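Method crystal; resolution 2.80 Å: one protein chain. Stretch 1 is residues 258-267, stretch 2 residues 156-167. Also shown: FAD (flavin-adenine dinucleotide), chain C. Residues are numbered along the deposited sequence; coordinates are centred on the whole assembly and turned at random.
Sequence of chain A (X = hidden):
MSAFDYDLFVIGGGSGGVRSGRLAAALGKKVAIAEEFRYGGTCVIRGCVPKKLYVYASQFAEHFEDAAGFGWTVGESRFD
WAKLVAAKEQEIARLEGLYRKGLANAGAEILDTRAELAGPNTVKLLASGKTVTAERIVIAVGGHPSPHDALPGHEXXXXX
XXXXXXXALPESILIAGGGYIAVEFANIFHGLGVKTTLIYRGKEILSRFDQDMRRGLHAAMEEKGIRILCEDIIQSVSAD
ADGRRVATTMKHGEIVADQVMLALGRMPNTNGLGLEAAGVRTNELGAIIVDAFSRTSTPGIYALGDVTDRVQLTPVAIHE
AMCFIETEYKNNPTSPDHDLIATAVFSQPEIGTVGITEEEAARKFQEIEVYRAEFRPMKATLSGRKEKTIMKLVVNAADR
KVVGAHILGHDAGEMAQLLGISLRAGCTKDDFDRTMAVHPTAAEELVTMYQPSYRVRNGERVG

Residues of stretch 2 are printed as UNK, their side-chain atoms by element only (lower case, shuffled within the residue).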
# COMPACT_ATOMS: atom_id res chain seq x y z
N ASP A 258 21.84 -24.29 -14.86
CA ASP A 258 22.27 -23.45 -15.98
C ASP A 258 23.17 -22.28 -15.53
O ASP A 258 24.19 -22.00 -16.14
CB ASP A 258 21.07 -22.96 -16.79
CG ASP A 258 20.52 -24.02 -17.73
OD1 ASP A 258 21.32 -24.81 -18.27
OD2 ASP A 258 19.30 -24.06 -17.95
N GLN A 259 22.80 -21.61 -14.44
CA GLN A 259 23.62 -20.53 -13.90
C GLN A 259 23.77 -20.70 -12.39
O GLN A 259 22.88 -21.26 -11.72
CB GLN A 259 23.01 -19.16 -14.20
CG GLN A 259 22.75 -18.89 -15.68
CD GLN A 259 23.99 -18.46 -16.44
OE1 GLN A 259 24.89 -17.83 -15.91
NE2 GLN A 259 24.03 -18.80 -17.72
N VAL A 260 24.91 -20.24 -11.87
CA VAL A 260 25.17 -20.18 -10.43
C VAL A 260 25.46 -18.74 -10.02
O VAL A 260 26.49 -18.20 -10.36
CB VAL A 260 26.33 -21.10 -10.00
CG1 VAL A 260 26.58 -20.95 -8.50
CG2 VAL A 260 26.03 -22.55 -10.33
N MSE A 261 24.53 -18.14 -9.29
CA MSE A 261 24.67 -16.77 -8.88
C MSE A 261 25.22 -16.68 -7.50
O MSE A 261 24.70 -17.32 -6.57
CB MSE A 261 23.29 -16.12 -8.88
CG MSE A 261 23.41 -14.62 -8.65
SE MSE A 261 21.60 -13.90 -8.87
CE MSE A 261 22.01 -12.12 -9.59
N LEU A 262 26.26 -15.88 -7.36
CA LEU A 262 26.77 -15.48 -6.05
C LEU A 262 26.19 -14.15 -5.62
O LEU A 262 26.48 -13.10 -6.21
CB LEU A 262 28.28 -15.39 -6.07
CG LEU A 262 28.99 -16.65 -6.52
CD1 LEU A 262 30.45 -16.29 -6.69
CD2 LEU A 262 28.78 -17.79 -5.54
N ALA A 263 25.35 -14.19 -4.59
CA ALA A 263 24.71 -13.01 -4.05
C ALA A 263 25.05 -12.87 -2.57
O ALA A 263 24.15 -12.67 -1.75
CB ALA A 263 23.21 -13.09 -4.24
N LEU A 264 26.34 -12.97 -2.24
CA LEU A 264 26.77 -12.87 -0.84
C LEU A 264 27.67 -11.66 -0.61
O LEU A 264 28.90 -11.79 -0.60
CB LEU A 264 27.46 -14.15 -0.37
CG LEU A 264 27.28 -15.43 -1.17
CD1 LEU A 264 28.36 -15.51 -2.23
CD2 LEU A 264 27.36 -16.62 -0.24
N GLY A 265 27.06 -10.49 -0.44
CA GLY A 265 27.79 -9.27 -0.11
C GLY A 265 28.31 -8.46 -1.28
O GLY A 265 28.52 -8.98 -2.38
N ARG A 266 28.51 -7.17 -1.01
CA ARG A 266 29.14 -6.23 -1.93
C ARG A 266 30.40 -5.69 -1.29
O ARG A 266 30.59 -5.83 -0.09
CB ARG A 266 28.17 -5.10 -2.28
CG ARG A 266 27.01 -5.55 -3.15
CD ARG A 266 26.04 -4.43 -3.47
NE ARG A 266 26.59 -3.37 -4.33
CZ ARG A 266 26.85 -3.51 -5.63
NH1 ARG A 266 26.64 -4.68 -6.21
NH2 ARG A 266 27.34 -2.49 -6.34
N MSE A 267 31.28 -5.08 -2.07
CA MSE A 267 32.51 -4.56 -1.53
C MSE A 267 32.82 -3.23 -2.06
O MSE A 267 32.33 -2.91 -3.14
CB MSE A 267 33.58 -5.47 -2.00
CG MSE A 267 33.81 -6.49 -0.91
SE MSE A 267 35.02 -7.71 -1.79
CE MSE A 267 35.16 -9.07 -0.38
N UNK A 156 33.01 -18.98 -13.17
CA UNK A 156 31.90 -19.59 -13.89
C UNK A 156 30.53 -19.08 -13.39
O UNK A 156 29.48 -19.37 -14.00
c UNK A 156 33.46 -23.17 -13.72
c UNK A 156 33.76 -21.55 -15.59
c UNK A 156 33.38 -21.71 -14.13
c UNK A 156 32.00 -21.12 -13.81
N UNK A 157 30.55 -18.31 -12.31
CA UNK A 157 29.33 -17.86 -11.65
C UNK A 157 28.91 -16.49 -12.12
O UNK A 157 29.63 -15.83 -12.86
c UNK A 157 29.55 -17.85 -10.16
s UNK A 157 29.82 -19.50 -9.50
N UNK A 158 27.72 -16.06 -11.69
CA UNK A 158 27.25 -14.73 -12.06
C UNK A 158 27.00 -13.83 -10.85
O UNK A 158 26.85 -14.31 -9.72
c UNK A 158 26.01 -14.77 -12.98
c UNK A 158 26.38 -15.32 -14.34
c UNK A 158 24.87 -15.58 -12.35
c UNK A 158 23.53 -15.33 -13.01
N UNK A 159 26.98 -12.52 -11.08
CA UNK A 159 26.57 -11.57 -10.05
C UNK A 159 25.33 -10.86 -10.55
O UNK A 159 24.88 -11.08 -11.67
c UNK A 159 28.96 -11.19 -9.34
c UNK A 159 27.66 -10.53 -9.74
o UNK A 159 27.88 -9.70 -10.88
N UNK A 160 24.78 -10.00 -9.70
CA UNK A 160 23.68 -9.15 -10.10
C UNK A 160 24.05 -8.22 -11.27
O UNK A 160 23.18 -7.73 -12.00
c UNK A 160 23.18 -8.35 -8.90
o UNK A 160 24.23 -7.65 -8.25
N UNK A 161 25.34 -7.98 -11.46
CA UNK A 161 25.76 -7.27 -12.65
C UNK A 161 25.28 -8.01 -13.88
O UNK A 161 24.65 -7.41 -14.74
c UNK A 161 27.72 -5.90 -11.81
c UNK A 161 27.27 -7.07 -12.67
n UNK A 161 28.96 -5.95 -11.34
o UNK A 161 26.96 -4.97 -11.58
N UNK A 162 25.52 -9.32 -13.94
CA UNK A 162 25.17 -10.10 -15.13
C UNK A 162 23.77 -10.65 -15.10
O UNK A 162 23.29 -11.16 -16.11
c UNK A 162 27.55 -10.91 -15.57
o UNK A 162 28.13 -11.51 -13.37
c UNK A 162 28.25 -10.65 -14.27
o UNK A 162 28.88 -9.58 -14.15
c UNK A 162 26.11 -11.29 -15.34
N UNK A 163 23.12 -10.58 -13.95
CA UNK A 163 21.85 -11.25 -13.79
C UNK A 163 20.81 -10.62 -14.70
O UNK A 163 20.11 -11.31 -15.45
c UNK A 163 21.40 -11.22 -12.35
N UNK A 164 20.73 -9.29 -14.66
CA UNK A 164 19.74 -8.58 -15.45
C UNK A 164 19.93 -8.80 -16.95
O UNK A 164 18.95 -8.75 -17.71
c UNK A 164 17.84 -6.59 -11.94
c UNK A 164 18.83 -6.12 -11.10
c UNK A 164 18.15 -6.89 -13.26
c UNK A 164 19.46 -6.75 -13.74
c UNK A 164 20.13 -5.98 -11.57
c UNK A 164 19.79 -7.08 -15.15
c UNK A 164 20.44 -6.29 -12.88
N UNK A 165 21.17 -9.08 -17.35
CA UNK A 165 21.51 -9.09 -18.77
C UNK A 165 21.99 -10.42 -19.31
O UNK A 165 22.69 -10.45 -20.32
c UNK A 165 22.57 -8.02 -19.07
o UNK A 165 20.88 -6.34 -19.34
o UNK A 165 22.80 -5.73 -18.47
c UNK A 165 22.04 -6.60 -18.95
N UNK A 166 21.63 -11.53 -18.66
CA UNK A 166 21.99 -12.83 -19.21
C UNK A 166 21.54 -12.90 -20.68
O UNK A 166 20.45 -12.43 -21.01
c UNK A 166 21.37 -13.97 -18.41
c UNK A 166 20.99 -15.10 -16.23
c UNK A 166 23.30 -14.75 -17.04
c UNK A 166 21.90 -14.17 -17.00
N UNK A 167 22.39 -13.44 -21.56
CA UNK A 167 22.02 -13.55 -22.98
C UNK A 167 20.81 -14.46 -23.23
O UNK A 167 20.16 -14.33 -24.27
c UNK A 167 23.28 -14.12 -23.62
c UNK A 167 24.39 -13.63 -22.75
c UNK A 167 23.82 -13.73 -21.36
PA FAD C . 26.58 3.93 -6.69
O1A FAD C . 27.11 2.54 -6.35
O2A FAD C . 25.12 4.18 -7.01
O5B FAD C . 27.42 4.51 -7.93
C5B FAD C . 28.71 5.11 -7.78
C4B FAD C . 29.27 5.24 -9.19
O4B FAD C . 30.67 5.55 -9.20
C3B FAD C . 29.10 3.94 -9.93
O3B FAD C . 28.31 4.19 -11.11
C2B FAD C . 30.51 3.48 -10.24
O2B FAD C . 30.59 2.82 -11.51
C1B FAD C . 31.31 4.77 -10.22
N9A FAD C . 32.73 4.61 -9.85
C8A FAD C . 33.21 3.67 -9.01
N7A FAD C . 34.55 3.77 -8.83
C5A FAD C . 34.94 4.82 -9.56
C6A FAD C . 36.24 5.46 -9.80
N6A FAD C . 37.33 4.94 -9.19
N1A FAD C . 36.28 6.54 -10.63
C2A FAD C . 35.15 7.01 -11.22
N3A FAD C . 33.92 6.46 -11.04
C4A FAD C . 33.76 5.38 -10.24
N1 FAD C . 18.69 0.39 -2.41
C2 FAD C . 17.44 0.76 -2.04
O2 FAD C . 17.29 1.77 -1.31
N3 FAD C . 16.35 0.08 -2.43
C4 FAD C . 16.42 -1.02 -3.21
O4 FAD C . 15.37 -1.62 -3.56
C4X FAD C . 17.76 -1.49 -3.65
N5 FAD C . 17.91 -2.58 -4.43
C5X FAD C . 19.16 -2.97 -4.82
C6 FAD C . 19.31 -4.10 -5.63
C7 FAD C . 20.59 -4.51 -6.02
C7M FAD C . 20.71 -5.73 -6.90
C8 FAD C . 21.80 -3.74 -5.59
C8M FAD C . 23.19 -4.13 -5.99
C9 FAD C . 21.64 -2.62 -4.78
C9A FAD C . 20.37 -2.21 -4.38
N10 FAD C . 20.23 -1.07 -3.56
C10 FAD C . 18.92 -0.69 -3.18
C1' FAD C . 21.43 -0.33 -3.12
C2' FAD C . 21.67 0.95 -3.91
O2' FAD C . 21.73 0.65 -5.31
C3' FAD C . 22.94 1.64 -3.43
O3' FAD C . 22.89 1.73 -2.00
C4' FAD C . 23.12 3.05 -4.01
O4' FAD C . 23.34 2.96 -5.42
C5' FAD C . 24.30 3.76 -3.37
O5' FAD C . 24.88 4.63 -4.33
P FAD C . 26.35 5.29 -4.17
O1P FAD C . 26.22 6.80 -4.11
O2P FAD C . 27.14 4.55 -3.11
O3P FAD C . 27.06 4.98 -5.58

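Position 156 carries four carbons, forked at the second; the CA-to-CB bond points sideways and the side chain makes no contact with stretch 1. This is Leu 156. Position 157 has one carbon and then a sulfur; its CB points toward the strand, and the sulfur lies near Val 260 CG1. This is the composition of cysteine. CB of Cys 157 lies 3.1 Å from Val 260 O and 3.9 Å from Leu 262 CG, while SG of Cys 157 packs 3.7 Å from Val 260 CG1.

At position 158 four carbons fork at the first, one arm being two carbons long, with carbons near Met 261 CB and Gln 259 OE1, which identifies Ile 158. Its CG1 sits 3.9 Å from Met 261 CB, and its CG2 comes within 3.3 Å of Gln 259 OE1. Position 159 shows one carbon bearing an oxygen and a carbon, directed away from the strand, though the backbone carbonyl carbon lies near Met 261 CE: Thr 159. C of Thr 159 is 3.7 Å from Met 261 CE.

Position 160 has one carbon and one oxygen, and its CA lies near Met 261 CE, hence Ser 160; CA of Ser 160 is 3.4 Å from Met 261 CE, and its OG stands 4.3 Å from Arg 266 NH1, too far for a hydrogen bond. Position 161 has two carbons, the second carrying an oxygen and a nitrogen, and makes no contact with stretch 1. As Asn 161, it gives its backbone N to Thr 159 OG1 in a weak capping bond of 3.1 Å.

Three carbons, the last with two oxygens, mark position 162 as Glu 162. Its side chain folds back so that OE1 accepts from Thr 159 N at 2.8 Å and from Thr 159 OG1 at 3.1 Å, bracing the start of the helix. Position 163 has a single side-chain carbon, set sideways to the strand and near the end of the Met 261 side chain: Ala 163. A six-carbon ring beyond one carbon makes position 164 Phe 164, out of contact with the strand. Position 165, two carbons with two terminal oxygens, is Asp 165, also remote. Position 166 has four carbons, forked at the second, pointing toward stretch 1 and reaching the Gln 259 side chain; this is Leu 166, whose CD2 lies 3.6 Å from Gln 259 OE1. At position 167 three carbons close a ring onto the backbone N: Pro 167, again without contact.

The contact is anchored by a single beta bridge between Met 261 and Ile 158. Ile 158 N donates to Val 260 O at 2.8 Å, and Leu 262 N donates to Ile 158 O at 2.9 Å, so one residue uses both its backbone groups to hold the strand. Around this bridge, Cys 157 packs against Val 260 and Leu 262, while the extended Met 261 side chain reaches the start of the helix.

Stretch 2 (156-167) LCITSNEAFDLP
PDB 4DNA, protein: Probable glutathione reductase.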